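Local coordinates for effector protein B, substrate of the Dot/Icm secretion system (Legionella drancourtii, PDB 4JVS) that probably stimulates GTP hydrolysis by a small GTPase through its GAP domain, the part held in this chain, at residues V120-L125 with K159-A164; C66-L71 with V128-L133; E36-W41 with D201-K206. All coordinates share one frame; numbering follows the deposited sequence.

Contact 1 (V120-L125 with K159-A164); sequences VILRHL and KMQRLA
Leu122 of helix 118-124 packs across onto Met160 and Gln161 of helix 156-177. Leu122 loses the most surface here. Its CG stands anti to the backbone N (chi1 -178°), and this carries both methyls out toward the second helix. The two methyls take different partners. Leu122 CD2 meets Met160 CB at 3.8 Å. Leu122 CD1 lies 4.0 Å from Gln161 N, so it rests on the backbone of the facing helix turn. The side chains of Leu122 and Met160 cross at about a right angle. Met160 gives only the root of its chain to this contact. Beyond CG the chain bends and its end leads away, and Met160 also touches Val74 and Cys78 of helix 60-80.

Gln161 comes in with its amide end. Its chain bends at chi2, and Gln161 OE1 ends 4.0 Å from Leu125 CB and 4.1 Å from Leu122 CD1. These are packing contacts with carbon. The polar hold on this amide is elsewhere: Gln161 NE2 is hydrogen-bonded to Ser145 OG of helix 142-151. That bond would limit how the amide can turn. Leu125 also touches Glu142 and Ser145 of that helix.

No hydrogen bond joins the two segments, and all four touching residues are buried. Leu125 and Gln161 also pack on basic side chains of another protein chain. The side chain of Leu125 lies about 9 Å from the bound aluminium fluoride. This is helix-helix packing in the core of the helical N-terminal LepB GAP subdomain, close to the bound aluminium fluoride and GDP.

Contact 2 (C66-L71 with V128-L133); sequences CFNDYL and VDPKTL
Helix 60-80 passes the loop after helix 118-124 most closely at Asn68 and Val128, with Asn68 CA and Val128 CA 6.7 Å apart. The Asn68 side chain points at the loop and grips the backbone of Val128 at two points. Val128 N donates to Asn68 OD1 at 2.9 Å, in the carbonyl plane and on a lone pair. Asn68 ND2 donates to Val128 O in return, over a nearly straight N-H...O angle of 171°. Val128 O lies almost in the amide plane of Asn68, while ND2 is tilted from the plane of the Val128 carbonyl. The pair of bonds fixes the rotation of the amide and satisfies both backbone groups of one buried residue.

Beside the amide, Phe67 CD2 meets Val128 CG2 at 3.7 Å, and the methyl approaches the ring obliquely. The Phe67 ring also stacks edge-to-face with Phe34. Pro130 CD comes within 4.1 Å of Asn68 ND2.

The loop has its own brace. Asp129 OD1 accepts from Thr132 N at 3.0 Å, from above the carboxylate plane, and from Thr132 OG1 on its anti lone pair. Val128 and Thr132 also touch apolar side chains of another protein chain. Asn68 thus ties the backbone of Val128 to helix 60-80, just ahead of an Asx motif in a loop at the interface with that chain.

Contact 3 (E36-W41 with D201-K206); sequences ELIRTW and DFMQYK
In Ile38 a chi1 of -65° sets CG2 opposite its own backbone N and directs this methyl at Met203. Met203 meets it with a chain bent at chi2 (71°) and again at chi3, so that its thioether end folds over toward Ile38. Met203 SD lies 3.8 Å from Ile38 CG2, and Met203 CE lies 4.0 Å from the same Ile38 CG2. One methyl therefore takes both atoms at the end of the methionine. The two side chains approach each other obliquely. The Met203 CE methyl also comes within 4.2 Å of Arg39 N, on the backbone of the facing helix.

Phe202 touches the same methyl next to the methionine. Phe202 CD2 is 4.2 Å from Ile38 CG2, with the methyl set obliquely to the ring. Phe202 also stacks edge-to-face with Phe34, and it touches Ile170 of helix 156-177.

This is partly buried helix-helix packing within the helical N-terminal LepB GAP subdomain, with about 20 Å between the centre of the contact and the centre of the chain. It joins helix 34-45 to helix 193-214. The short segments run at 136° between their N-to-C directions, nearer antiparallel than parallel, and their axes come within 10.4 Å. No hydrogen bond crosses. Ile38 and Phe202 are buried, while Met203 is partly exposed.

Within 36-41, Glu36 O accepts from both Thr40 N and Thr40 OG1, which reach it from opposite faces of the carbonyl plane.

In the fold
From the N terminus, helix 34-45 comes first, then helix 60-80. Helix 118-124 and the loop 128-133 follow, then helices 156-177 and 193-214. Contact 3 closes the longest loop, from helix 34-45 to helix 193-214. Contact 2 closes the loop from helix 60-80 to 128-133, and contact 1 the one from helix 118-124 to helix 156-177. Both are nested inside contact 3 and cross each other, since their segments alternate along the chain. Between contacts 1 and 2, Phe67 touches the backbone of Ala164. Leu163 reaches Phe202 and Lys206, linking contact 1 to contact 3. Tyr70 probably hydrogen-bonds Lys206, linking contacts 2 and 3. Together they tie these helices to each other and to the loop 128-133.

Contact 1 (V120-L125 with K159-A164)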
loop_
_atom_site.group_PDB
_atom_site.type_symbol
_atom_site.label_atom_id
_atom_site.label_comp_id
_atom_site.label_asym_id
_atom_site.label_seq_id
_atom_site.Cartn_x
_atom_site.Cartn_y
_atom_site.Cartn_z
ATOM N N VAL A 120 -15.990 1.397 -0.513
ATOM C CA VAL A 120 -15.072 2.330 -1.154
ATOM C C VAL A 120 -13.667 2.204 -0.533
ATOM O O VAL A 120 -12.655 2.131 -1.239
ATOM C CB VAL A 120 -15.580 3.767 -1.036
ATOM C CG1 VAL A 120 -14.767 4.668 -1.914
ATOM C CG2 VAL A 120 -17.041 3.823 -1.430
ATOM N N ILE A 121 -13.623 2.171 0.791
ATOM C CA ILE A 121 -12.401 1.903 1.515
ATOM C C ILE A 121 -11.788 0.594 1.006
ATOM O O ILE A 121 -10.613 0.565 0.606
ATOM C CB ILE A 121 -12.675 1.843 3.032
ATOM C CG1 ILE A 121 -13.225 3.193 3.513
ATOM C CG2 ILE A 121 -11.410 1.480 3.800
ATOM C CD1 ILE A 121 -13.899 3.167 4.878
ATOM N N LEU A 122 -12.591 -0.473 0.993
ATOM C CA LEU A 122 -12.143 -1.770 0.485
ATOM C C LEU A 122 -11.532 -1.680 -0.913
ATOM O O LEU A 122 -10.434 -2.193 -1.153
ATOM C CB LEU A 122 -13.291 -2.762 0.462
ATOM C CG LEU A 122 -12.896 -4.158 -0.015
ATOM C CD1 LEU A 122 -11.903 -4.759 0.976
ATOM C CD2 LEU A 122 -14.128 -5.056 -0.210
ATOM N N ARG A 123 -12.190 -1.000 -1.814
ATOM C CA ARG A 123 -11.636 -0.758 -3.117
ATOM C C ARG A 123 -10.378 0.039 -3.095
ATOM O O ARG A 123 -9.516 -0.164 -3.886
ATOM C CB ARG A 123 -12.632 0.008 -3.936
ATOM C CG ARG A 123 -13.667 -0.787 -4.586
ATOM C CD ARG A 123 -14.612 0.168 -5.177
ATOM N NE ARG A 123 -15.767 -0.431 -5.808
ATOM C CZ ARG A 123 -17.010 -0.294 -5.371
ATOM N NH1 ARG A 123 -18.004 -0.836 -6.020
ATOM N NH2 ARG A 123 -17.271 0.388 -4.293
ATOM N N HIS A 124 -10.292 0.995 -2.209
ATOM C CA HIS A 124 -9.126 1.865 -2.155
ATOM C C HIS A 124 -7.869 1.144 -1.711
ATOM O O HIS A 124 -6.789 1.355 -2.272
ATOM C CB HIS A 124 -9.385 3.050 -1.229
ATOM C CG HIS A 124 -9.997 4.226 -1.918
ATOM N ND1 HIS A 124 -9.874 4.438 -3.274
ATOM C CD2 HIS A 124 -10.747 5.249 -1.443
ATOM C CE1 HIS A 124 -10.526 5.539 -3.606
ATOM N NE2 HIS A 124 -11.061 6.051 -2.513
ATOM N N LEU A 125 -8.026 0.297 -0.700
ATOM C CA LEU A 125 -6.907 -0.364 -0.047
ATOM C C LEU A 125 -6.446 -1.594 -0.800
ATOM O O LEU A 125 -5.514 -2.271 -0.363
ATOM C CB LEU A 125 -7.289 -0.780 1.374
ATOM C CG LEU A 125 -7.527 0.393 2.316
ATOM C CD1 LEU A 125 -7.982 -0.074 3.699
ATOM C CD2 LEU A 125 -6.268 1.213 2.388
ATOM N N LYS A 159 -12.350 -11.010 5.465
ATOM C CA LYS A 159 -12.390 -12.017 4.410
ATOM C C LYS A 159 -12.242 -11.403 3.021
ATOM O O LYS A 159 -11.558 -11.960 2.160
ATOM C CB LYS A 159 -13.664 -12.866 4.512
ATOM C CG LYS A 159 -13.633 -13.843 5.688
ATOM C CD LYS A 159 -14.968 -14.537 5.934
ATOM C CE LYS A 159 -14.919 -15.429 7.174
ATOM N NZ LYS A 159 -16.210 -16.139 7.397
ATOM N N MET A 160 -12.882 -10.250 2.820
ATOM C CA MET A 160 -12.855 -9.540 1.546
ATOM C C MET A 160 -11.470 -8.994 1.284
ATOM O O MET A 160 -10.953 -9.081 0.170
ATOM C CB MET A 160 -13.829 -8.371 1.579
ATOM C CG MET A 160 -15.253 -8.774 1.863
ATOM S SD MET A 160 -15.958 -9.762 0.539
ATOM C CE MET A 160 -17.304 -10.537 1.433
ATOM N N GLN A 161 -10.879 -8.417 2.320
ATOM C CA GLN A 161 -9.550 -7.838 2.221
ATOM C C GLN A 161 -8.519 -8.933 1.954
ATOM O O GLN A 161 -7.484 -8.707 1.324
ATOM C CB GLN A 161 -9.240 -7.080 3.510
ATOM C CG GLN A 161 -7.875 -6.469 3.584
ATOM C CD GLN A 161 -7.930 -5.005 3.929
ATOM O OE1 GLN A 161 -8.474 -4.207 3.168
ATOM N NE2 GLN A 161 -7.368 -4.636 5.082
ATOM N N ARG A 162 -8.842 -10.125 2.356
ATOM C CA ARG A 162 -7.933 -11.222 2.309
ATOM C C ARG A 162 -7.953 -11.814 0.944
ATOM O O ARG A 162 -6.956 -12.261 0.456
ATOM C CB ARG A 162 -8.419 -12.214 3.340
ATOM C CG ARG A 162 -7.552 -13.310 3.716
ATOM C CD ARG A 162 -8.238 -14.066 4.777
ATOM N NE ARG A 162 -7.990 -13.445 6.061
ATOM C CZ ARG A 162 -8.759 -13.576 7.126
ATOM N NH1 ARG A 162 -9.852 -14.289 7.066
ATOM N NH2 ARG A 162 -8.430 -12.966 8.241
ATOM N N LEU A 163 -9.121 -11.838 0.344
ATOM C CA LEU A 163 -9.295 -12.240 -1.048
ATOM C C LEU A 163 -8.641 -11.207 -1.958
ATOM O O LEU A 163 -8.040 -11.527 -2.980
ATOM C CB LEU A 163 -10.792 -12.335 -1.374
ATOM C CG LEU A 163 -11.194 -12.471 -2.847
ATOM C CD1 LEU A 163 -10.909 -13.869 -3.371
ATOM C CD2 LEU A 163 -12.655 -12.080 -3.077
ATOM N N ALA A 164 -8.782 -9.955 -1.557
ATOM C CA ALA A 164 -8.213 -8.828 -2.272
ATOM C C ALA A 164 -6.703 -8.948 -2.325
ATOM O O ALA A 164 -6.104 -8.887 -3.400
ATOM C CB ALA A 164 -8.611 -7.541 -1.582
#

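Contact 2 (C66-L71 with V128-L133)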
loop_
_atom_site.group_PDB
_atom_site.type_symbol
_atom_site.label_atom_id
_atom_site.label_comp_id
_atom_site.label_asym_id
_atom_site.label_seq_id
_atom_site.Cartn_x
_atom_site.Cartn_y
_atom_site.Cartn_z
ATOM N N CYS A 66 -8.290 -6.366 -14.922
ATOM C CA CYS A 66 -9.064 -7.589 -14.781
ATOM C C CYS A 66 -9.350 -7.908 -13.309
ATOM O O CYS A 66 -10.478 -8.248 -12.935
ATOM C CB CYS A 66 -8.304 -8.735 -15.452
ATOM S SG CYS A 66 -9.177 -10.300 -15.565
ATOM N N PHE A 67 -8.327 -7.796 -12.471
ATOM C CA PHE A 67 -8.521 -8.000 -11.043
ATOM C C PHE A 67 -9.374 -6.883 -10.432
ATOM O O PHE A 67 -10.246 -7.130 -9.591
ATOM C CB PHE A 67 -7.182 -8.090 -10.314
ATOM C CG PHE A 67 -7.299 -7.887 -8.842
ATOM C CD1 PHE A 67 -7.795 -8.893 -8.038
ATOM C CD2 PHE A 67 -6.928 -6.683 -8.261
ATOM C CE1 PHE A 67 -7.914 -8.711 -6.688
ATOM C CE2 PHE A 67 -7.039 -6.497 -6.916
ATOM C CZ PHE A 67 -7.535 -7.513 -6.122
ATOM N N ASN A 68 -9.113 -5.651 -10.857
ATOM C CA ASN A 68 -9.859 -4.509 -10.361
ATOM C C ASN A 68 -11.343 -4.597 -10.692
ATOM O O ASN A 68 -12.175 -4.214 -9.887
ATOM C CB ASN A 68 -9.253 -3.209 -10.884
ATOM C CG ASN A 68 -7.861 -2.952 -10.338
ATOM O OD1 ASN A 68 -7.536 -3.349 -9.218
ATOM N ND2 ASN A 68 -7.032 -2.287 -11.126
ATOM N N ASP A 69 -11.680 -5.103 -11.871
ATOM C CA ASP A 69 -13.085 -5.289 -12.233
ATOM C C ASP A 69 -13.738 -6.250 -11.251
ATOM O O ASP A 69 -14.856 -6.021 -10.785
ATOM C CB ASP A 69 -13.229 -5.863 -13.652
ATOM C CG ASP A 69 -12.820 -4.887 -14.727
ATOM O OD1 ASP A 69 -12.603 -3.695 -14.400
ATOM O OD2 ASP A 69 -12.728 -5.317 -15.903
ATOM N N TYR A 70 -13.042 -7.328 -10.929
ATOM C CA TYR A 70 -13.552 -8.339 -10.020
ATOM C C TYR A 70 -13.736 -7.807 -8.624
ATOM O O TYR A 70 -14.748 -8.020 -8.025
ATOM C CB TYR A 70 -12.665 -9.580 -10.003
ATOM C CG TYR A 70 -13.080 -10.617 -9.013
ATOM C CD1 TYR A 70 -14.262 -11.241 -9.129
ATOM C CD2 TYR A 70 -12.277 -10.970 -7.973
ATOM C CE1 TYR A 70 -14.641 -12.150 -8.255
ATOM C CE2 TYR A 70 -12.661 -11.883 -7.093
ATOM C CZ TYR A 70 -13.845 -12.466 -7.237
ATOM O OH TYR A 70 -14.280 -13.399 -6.371
ATOM N N LEU A 71 -12.729 -7.118 -8.118
ATOM C CA LEU A 71 -12.810 -6.414 -6.848
ATOM C C LEU A 71 -14.018 -5.499 -6.820
ATOM O O LEU A 71 -14.750 -5.456 -5.834
ATOM C CB LEU A 71 -11.560 -5.564 -6.642
ATOM C CG LEU A 71 -10.975 -5.489 -5.230
ATOM C CD1 LEU A 71 -10.332 -4.131 -5.004
ATOM C CD2 LEU A 71 -12.022 -5.771 -4.162
ATOM N N VAL A 128 -5.253 -2.374 -7.691
ATOM C CA VAL A 128 -3.919 -2.336 -8.260
ATOM C C VAL A 128 -3.886 -1.359 -9.420
ATOM O O VAL A 128 -4.606 -1.532 -10.403
ATOM C CB VAL A 128 -3.486 -3.724 -8.775
ATOM C CG1 VAL A 128 -2.015 -3.727 -9.094
ATOM C CG2 VAL A 128 -3.802 -4.789 -7.750
ATOM N N ASP A 129 -3.046 -0.337 -9.300
ATOM C CA ASP A 129 -2.892 0.668 -10.340
ATOM C C ASP A 129 -2.314 0.032 -11.588
ATOM O O ASP A 129 -1.185 -0.461 -11.570
ATOM C CB ASP A 129 -1.957 1.780 -9.860
ATOM C CG ASP A 129 -1.862 2.924 -10.846
ATOM O OD1 ASP A 129 -0.744 3.457 -11.047
ATOM O OD2 ASP A 129 -2.918 3.287 -11.415
ATOM N N PRO A 130 -3.089 0.032 -12.681
ATOM C CA PRO A 130 -2.613 -0.537 -13.951
ATOM C C PRO A 130 -1.305 0.109 -14.448
ATOM O O PRO A 130 -0.452 -0.593 -14.986
ATOM C CB PRO A 130 -3.772 -0.248 -14.918
ATOM C CG PRO A 130 -4.992 -0.168 -14.038
ATOM C CD PRO A 130 -4.507 0.444 -12.746
ATOM N N LYS A 131 -1.090 1.379 -14.200
ATOM C CA LYS A 131 0.135 1.985 -14.639
ATOM C C LYS A 131 1.347 1.657 -13.833
ATOM O O LYS A 131 2.368 1.299 -14.358
ATOM C CB LYS A 131 -0.006 3.477 -14.642
ATOM C CG LYS A 131 -0.973 4.000 -15.637
ATOM C CD LYS A 131 -0.806 5.487 -15.768
ATOM C CE LYS A 131 -1.680 6.231 -14.791
ATOM N NZ LYS A 131 -3.013 6.516 -15.367
ATOM N N THR A 132 1.254 1.825 -12.540
ATOM C CA THR A 132 2.430 1.638 -11.679
ATOM C C THR A 132 2.542 0.268 -11.006
ATOM O O THR A 132 3.599 -0.076 -10.476
ATOM C CB THR A 132 2.495 2.712 -10.580
ATOM O OG1 THR A 132 1.420 2.513 -9.652
ATOM C CG2 THR A 132 2.381 4.095 -11.192
ATOM N N LEU A 133 1.447 -0.492 -11.007
ATOM C CA LEU A 133 1.379 -1.793 -10.324
ATOM C C LEU A 133 1.557 -1.682 -8.812
ATOM O O LEU A 133 1.935 -2.642 -8.145
ATOM C CB LEU A 133 2.378 -2.792 -10.903
ATOM C CG LEU A 133 2.052 -3.324 -12.292
ATOM C CD1 LEU A 133 2.934 -4.524 -12.565
ATOM C CD2 LEU A 133 0.585 -3.691 -12.387
#

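Contact 3 (E36-W41 with D201-K206)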
loop_
_atom_site.group_PDB
_atom_site.type_symbol
_atom_site.label_atom_id
_atom_site.label_comp_id
_atom_site.label_asym_id
_atom_site.label_seq_id
_atom_site.Cartn_x
_atom_site.Cartn_y
_atom_site.Cartn_z
ATOM N N GLU A 36 -11.864 -16.983 -13.388
ATOM C CA GLU A 36 -11.674 -17.987 -14.408
ATOM C C GLU A 36 -10.271 -18.032 -14.926
ATOM O O GLU A 36 -9.762 -19.060 -15.264
ATOM C CB GLU A 36 -12.650 -17.784 -15.532
ATOM C CG GLU A 36 -14.005 -18.311 -15.165
ATOM C CD GLU A 36 -13.931 -19.656 -14.515
ATOM O OE1 GLU A 36 -14.521 -19.816 -13.445
ATOM O OE2 GLU A 36 -13.286 -20.547 -15.088
ATOM N N LEU A 37 -9.669 -16.880 -15.034
ATOM C CA LEU A 37 -8.321 -16.806 -15.452
ATOM C C LEU A 37 -7.428 -17.529 -14.476
ATOM O O LEU A 37 -6.618 -18.311 -14.854
ATOM C CB LEU A 37 -7.966 -15.345 -15.484
ATOM C CG LEU A 37 -6.657 -14.846 -16.020
ATOM C CD1 LEU A 37 -6.441 -15.418 -17.385
ATOM C CD2 LEU A 37 -6.717 -13.356 -16.100
ATOM N N ILE A 38 -7.605 -17.309 -13.202
ATOM C CA ILE A 38 -6.801 -17.975 -12.221
ATOM C C ILE A 38 -7.017 -19.460 -12.182
ATOM O O ILE A 38 -6.098 -20.219 -12.113
ATOM C CB ILE A 38 -7.116 -17.402 -10.866
ATOM C CG1 ILE A 38 -6.702 -15.947 -10.817
ATOM C CG2 ILE A 38 -6.425 -18.182 -9.782
ATOM C CD1 ILE A 38 -5.482 -15.617 -11.604
ATOM N N ARG A 39 -8.263 -19.872 -12.243
ATOM C CA ARG A 39 -8.635 -21.280 -12.318
ATOM C C ARG A 39 -7.872 -21.943 -13.459
ATOM O O ARG A 39 -7.250 -22.990 -13.278
ATOM C CB ARG A 39 -10.137 -21.419 -12.558
ATOM C CG ARG A 39 -10.698 -22.828 -12.337
ATOM C CD ARG A 39 -11.879 -23.110 -13.281
ATOM N NE ARG A 39 -11.431 -23.668 -14.563
ATOM C CZ ARG A 39 -11.609 -23.108 -15.760
ATOM N NH1 ARG A 39 -12.249 -21.948 -15.895
ATOM N NH2 ARG A 39 -11.146 -23.724 -16.838
ATOM N N THR A 40 -7.915 -21.303 -14.627
ATOM C CA THR A 40 -7.172 -21.749 -15.801
ATOM C C THR A 40 -5.685 -21.906 -15.524
ATOM O O THR A 40 -5.108 -22.965 -15.774
ATOM C CB THR A 40 -7.339 -20.781 -16.982
ATOM O OG1 THR A 40 -8.695 -20.806 -17.442
ATOM C CG2 THR A 40 -6.427 -21.183 -18.120
ATOM N N TRP A 41 -5.062 -20.854 -15.007
ATOM C CA TRP A 41 -3.618 -20.884 -14.771
ATOM C C TRP A 41 -3.202 -21.912 -13.723
ATOM O O TRP A 41 -2.217 -22.631 -13.910
ATOM C CB TRP A 41 -3.092 -19.491 -14.421
ATOM C CG TRP A 41 -3.188 -18.538 -15.567
ATOM C CD1 TRP A 41 -3.498 -18.840 -16.865
ATOM C CD2 TRP A 41 -2.992 -17.120 -15.522
ATOM N NE1 TRP A 41 -3.500 -17.699 -17.630
ATOM C CE2 TRP A 41 -3.194 -16.630 -16.832
ATOM C CE3 TRP A 41 -2.673 -16.217 -14.501
ATOM C CZ2 TRP A 41 -3.079 -15.279 -17.146
ATOM C CZ3 TRP A 41 -2.559 -14.877 -14.817
ATOM C CH2 TRP A 41 -2.762 -14.422 -16.130
ATOM N N ASP A 201 -4.542 -20.099 -2.881
ATOM C CA ASP A 201 -5.036 -19.236 -1.813
ATOM C C ASP A 201 -6.150 -18.313 -2.306
ATOM O O ASP A 201 -7.078 -17.998 -1.557
ATOM C CB ASP A 201 -3.900 -18.411 -1.205
ATOM C CG ASP A 201 -3.000 -19.235 -0.297
ATOM O OD1 ASP A 201 -2.929 -20.473 -0.485
ATOM O OD2 ASP A 201 -2.363 -18.645 0.609
ATOM N N PHE A 202 -6.059 -17.877 -3.563
ATOM C CA PHE A 202 -7.119 -17.053 -4.137
ATOM C C PHE A 202 -8.451 -17.812 -4.230
ATOM O O PHE A 202 -9.477 -17.346 -3.727
ATOM C CB PHE A 202 -6.729 -16.501 -5.507
ATOM C CG PHE A 202 -7.748 -15.558 -6.073
ATOM C CD1 PHE A 202 -7.827 -14.248 -5.617
ATOM C CD2 PHE A 202 -8.647 -15.984 -7.032
ATOM C CE1 PHE A 202 -8.777 -13.376 -6.128
ATOM C CE2 PHE A 202 -9.601 -15.120 -7.545
ATOM C CZ PHE A 202 -9.667 -13.815 -7.092
ATOM N N MET A 203 -8.409 -18.970 -4.888
ATOM C CA MET A 203 -9.519 -19.917 -4.936
ATOM C C MET A 203 -10.197 -20.149 -3.588
ATOM O O MET A 203 -11.427 -20.083 -3.483
ATOM C CB MET A 203 -9.014 -21.265 -5.440
ATOM C CG MET A 203 -9.482 -21.652 -6.819
ATOM S SD MET A 203 -8.698 -20.660 -8.094
ATOM C CE MET A 203 -9.976 -19.422 -8.430
ATOM N N GLN A 204 -9.398 -20.453 -2.567
ATOM C CA GLN A 204 -9.924 -20.738 -1.235
ATOM C C GLN A 204 -10.695 -19.550 -0.678
ATOM O O GLN A 204 -11.834 -19.693 -0.226
ATOM C CB GLN A 204 -8.791 -21.101 -0.271
ATOM C CG GLN A 204 -8.074 -22.395 -0.604
ATOM C CD GLN A 204 -6.822 -22.619 0.250
ATOM O OE1 GLN A 204 -6.585 -21.907 1.238
ATOM N NE2 GLN A 204 -6.016 -23.613 -0.132
ATOM N N TYR A 205 -10.055 -18.383 -0.708
ATOM C CA TYR A 205 -10.633 -17.160 -0.177
ATOM C C TYR A 205 -11.874 -16.753 -0.971
ATOM O O TYR A 205 -12.809 -16.173 -0.415
ATOM C CB TYR A 205 -9.592 -16.041 -0.210
ATOM C CG TYR A 205 -8.415 -16.239 0.730
ATOM C CD1 TYR A 205 -8.577 -16.849 1.968
ATOM C CD2 TYR A 205 -7.139 -15.801 0.380
ATOM C CE1 TYR A 205 -7.495 -17.025 2.826
ATOM C CE2 TYR A 205 -6.052 -15.978 1.229
ATOM C CZ TYR A 205 -6.239 -16.585 2.449
ATOM O OH TYR A 205 -5.171 -16.754 3.289
ATOM N N LYS A 206 -11.876 -17.064 -2.269
ATOM C CA LYS A 206 -13.030 -16.821 -3.135
ATOM C C LYS A 206 -14.205 -17.686 -2.693
ATOM O O LYS A 206 -15.358 -17.256 -2.727
ATOM C CB LYS A 206 -12.677 -17.136 -4.589
ATOM C CG LYS A 206 -13.566 -16.480 -5.610
ATOM C CD LYS A 206 -14.213 -17.488 -6.560
ATOM C CE LYS A 206 -14.954 -16.784 -7.699
ATOM N NZ LYS A 206 -15.624 -15.504 -7.259
#